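Side-chain contact in polymeric immunoglobulin receptor (Mus musculus, PDB 4NOB), which probably carries polymeric immunoglobulins across epithelia into secretions, its cleaved extracellular part staying with them as secretory component: residues K39-Q44 with F107-E112. Sequence-based numbering, arbitrary orientation.
Sequences KYWCRQ and FDVSLE. With MG (magnesium ion), chain C; EDO (1,2-ethanediol), chain E.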
loop_
_atom_site.group_PDB
_atom_site.type_symbol
_atom_site.label_atom_id
_atom_site.label_comp_id
_atom_site.label_asym_id
_atom_site.label_seq_id
_atom_site.Cartn_x
_atom_site.Cartn_y
_atom_site.Cartn_z
ATOM N N LYS A 39 -5.565 1.651 9.177
ATOM C CA LYS A 39 -4.487 1.401 8.264
ATOM C C LYS A 39 -4.840 1.963 6.926
ATOM O O LYS A 39 -5.993 1.923 6.474
ATOM C CB LYS A 39 -4.291 -0.103 8.076
ATOM C CG LYS A 39 -4.339 -0.975 9.295
ATOM C CD LYS A 39 -3.337 -0.704 10.351
ATOM C CE LYS A 39 -3.306 -1.594 11.568
ATOM N NZ LYS A 39 -4.620 -1.653 12.234
ATOM N N TYR A 40 -3.815 2.412 6.182
ATOM C CA TYR A 40 -4.067 2.984 4.836
ATOM C C TYR A 40 -2.938 2.707 3.869
ATOM O O TYR A 40 -1.797 2.477 4.254
ATOM C CB TYR A 40 -4.352 4.504 4.918
ATOM C CG TYR A 40 -3.220 5.319 5.424
ATOM C CD1 TYR A 40 -2.158 5.712 4.598
ATOM C CD2 TYR A 40 -3.099 5.677 6.759
ATOM C CE1 TYR A 40 -1.094 6.423 5.098
ATOM C CE2 TYR A 40 -2.019 6.369 7.224
ATOM C CZ TYR A 40 -0.993 6.736 6.387
ATOM O OH TYR A 40 0.088 7.520 6.815
ATOM N N TRP A 41 -3.282 2.847 2.594
ATOM C CA TRP A 41 -2.384 2.840 1.468
ATOM C C TRP A 41 -2.791 4.086 0.674
ATOM O O TRP A 41 -3.925 4.219 0.263
ATOM C CB TRP A 41 -2.533 1.588 0.655
ATOM C CG TRP A 41 -1.811 1.489 -0.640
ATOM C CD1 TRP A 41 -2.394 1.528 -1.879
ATOM C CD2 TRP A 41 -0.400 1.294 -0.864
ATOM N NE1 TRP A 41 -1.456 1.391 -2.874
ATOM C CE2 TRP A 41 -0.220 1.185 -2.261
ATOM C CE3 TRP A 41 0.709 1.174 -0.024
ATOM C CZ2 TRP A 41 1.018 0.942 -2.848
ATOM C CZ3 TRP A 41 1.924 0.933 -0.609
ATOM C CH2 TRP A 41 2.058 0.813 -2.004
ATOM N N CYS A 42 -1.814 4.920 0.364
ATOM C CA CYS A 42 -2.066 6.200 -0.341
ATOM C C CYS A 42 -0.966 6.442 -1.391
ATOM O O CYS A 42 0.141 5.939 -1.290
ATOM C CB CYS A 42 -2.157 7.351 0.654
ATOM S SG CYS A 42 -0.668 7.712 1.601
ATOM N N ARG A 43 -1.327 7.239 -2.411
ATOM C CA ARG A 43 -0.397 7.653 -3.461
ATOM C C ARG A 43 -0.024 9.102 -3.303
ATOM O O ARG A 43 -0.876 9.950 -3.127
ATOM C CB ARG A 43 -1.093 7.490 -4.846
ATOM C CG ARG A 43 -0.144 7.752 -6.022
ATOM C CD ARG A 43 -0.723 7.300 -7.416
ATOM N NE ARG A 43 0.355 7.363 -8.415
ATOM C CZ ARG A 43 0.307 6.743 -9.543
ATOM N NH1 ARG A 43 -0.703 6.007 -9.883
ATOM N NH2 ARG A 43 1.302 6.937 -10.394
ATOM N N GLN A 44 1.284 9.317 -3.252
ATOM C CA GLN A 44 1.814 10.676 -3.186
ATOM C C GLN A 44 1.628 11.390 -4.492
ATOM O O GLN A 44 1.896 10.893 -5.594
ATOM C CB GLN A 44 3.315 10.583 -2.908
ATOM C CG GLN A 44 3.682 9.906 -1.638
ATOM C CD GLN A 44 4.946 10.416 -0.996
ATOM O OE1 GLN A 44 4.931 11.514 -0.430
ATOM N NE2 GLN A 44 6.038 9.624 -1.054
ATOM N N PHE A 107 5.404 4.574 5.942
ATOM C CA PHE A 107 6.548 4.053 5.263
ATOM C C PHE A 107 6.389 4.255 3.776
ATOM O O PHE A 107 5.302 3.972 3.247
ATOM C CB PHE A 107 6.783 2.597 5.618
ATOM C CG PHE A 107 7.954 1.996 4.928
ATOM C CD1 PHE A 107 9.247 2.020 5.499
ATOM C CD2 PHE A 107 7.812 1.335 3.710
ATOM C CE1 PHE A 107 10.286 1.449 4.838
ATOM C CE2 PHE A 107 8.880 0.832 3.063
ATOM C CZ PHE A 107 10.128 0.838 3.637
ATOM N N ASP A 108 7.430 4.751 3.100
ATOM C CA ASP A 108 7.387 5.088 1.643
ATOM C C ASP A 108 7.736 3.829 0.836
ATOM O O ASP A 108 8.783 3.213 1.034
ATOM C CB ASP A 108 8.389 6.167 1.329
ATOM C CG ASP A 108 8.043 7.484 1.965
ATOM O OD1 ASP A 108 6.990 7.737 2.571
ATOM O OD2 ASP A 108 9.011 8.308 1.915
ATOM N N VAL A 109 6.874 3.555 -0.134
ATOM C CA VAL A 109 7.013 2.445 -1.068
ATOM C C VAL A 109 7.054 3.006 -2.488
ATOM O O VAL A 109 6.108 3.731 -2.906
ATOM C CB VAL A 109 5.854 1.479 -0.892
ATOM C CG1 VAL A 109 5.971 0.350 -1.912
ATOM C CG2 VAL A 109 5.764 0.933 0.503
ATOM N N SER A 110 8.073 2.680 -3.284
ATOM C CA SER A 110 8.112 3.057 -4.661
ATOM C C SER A 110 7.660 1.836 -5.473
ATOM O O SER A 110 8.187 0.726 -5.355
ATOM C CB SER A 110 9.535 3.366 -4.992
ATOM O OG SER A 110 9.748 3.497 -6.394
ATOM N N LEU A 111 6.576 2.017 -6.245
ATOM C CA LEU A 111 6.059 0.904 -7.041
ATOM C C LEU A 111 6.420 1.203 -8.506
ATOM O O LEU A 111 6.044 2.260 -9.031
ATOM C CB LEU A 111 4.541 0.807 -6.856
ATOM C CG LEU A 111 3.804 -0.216 -7.688
ATOM C CD1 LEU A 111 4.318 -1.619 -7.468
ATOM C CD2 LEU A 111 2.288 -0.092 -7.442
ATOM N N GLU A 112 7.092 0.264 -9.152
ATOM C CA GLU A 112 7.422 0.382 -10.555
ATOM C C GLU A 112 6.724 -0.740 -11.293
ATOM O O GLU A 112 6.990 -1.914 -11.012
ATOM C CB GLU A 112 8.928 0.289 -10.849
ATOM C CG GLU A 112 9.204 0.100 -12.363
ATOM C CD GLU A 112 8.839 1.287 -13.305
ATOM O OE1 GLU A 112 8.743 2.452 -12.831
ATOM O OE2 GLU A 112 8.695 1.030 -14.560
HETATM MG MG MG C . 8.480 2.305 -16.249
HETATM C C1 EDO E . -4.156 4.037 -9.529
HETATM O O1 EDO E . -3.026 4.196 -10.413
HETATM C C2 EDO E . -3.755 4.555 -8.212
HETATM O O2 EDO E . -3.483 5.959 -8.281
HETATM O O HOH W 1 7.963 3.847 -15.102
HETATM O O HOH W 2 9.352 0.644 -17.213
HETATM O O HOH W 3 6.694 1.677 -16.729
HETATM O O HOH W 4 10.561 2.748 -16.020
#
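Trp41 and Val109 meet although their strands are not neighbours: strand 92-98 runs between them, and the indole reaches past it on the core side, with the outer edge of its six-membered ring. The setting is the immunoglobulin V-set fold, in which strands 39-44, 92-98 and 105-114 correspond to C, F and G; the outer two point the same way along the sheet, each antiparallel to F. Even the closest pair of CA atoms, those of Gln44 and Asp108, stands 9.3 Å apart, so side chains alone make the contact.

With CG anti to the backbone N (chi1 172°), Trp41 sends its ring into the core, where CH2 comes to 3.9 Å from Val109 CG1. That methyl lies near the indole plane, at the edge, while the second branch is touched by the neighbouring ring atom: CZ3 to Val109 CG2 is 4.0 Å. The two methyls thus straddle the CZ3–CH2 bond. Tyr94 of the intervening strand meets the indole with its ring nearly parallel, Ile81 and Ile83 pack on it from the other sheet, and Tyr64 OH takes the hydrogen of NE1. A buried tryptophan on strand C, together with a B-to-F disulfide (here Cys26–Cys96), is a hallmark of the immunoglobulin core.

Nearer the surface, Gln44 and Asp108 approach less closely. NE2 of Gln44 stops 4.2 Å from Asp108 OD1, too far for a hydrogen bond, with amide and carboxylate planes 38° apart. OD1 instead forms a salt bridge with Lys95 on the strand between.

At the far end of 107-112, Glu112 OE2 binds a magnesium ion at 2.1 Å alongside four waters; one of these, water 1, also donates a hydrogen bond to Glu112 OE1 at 2.8 Å.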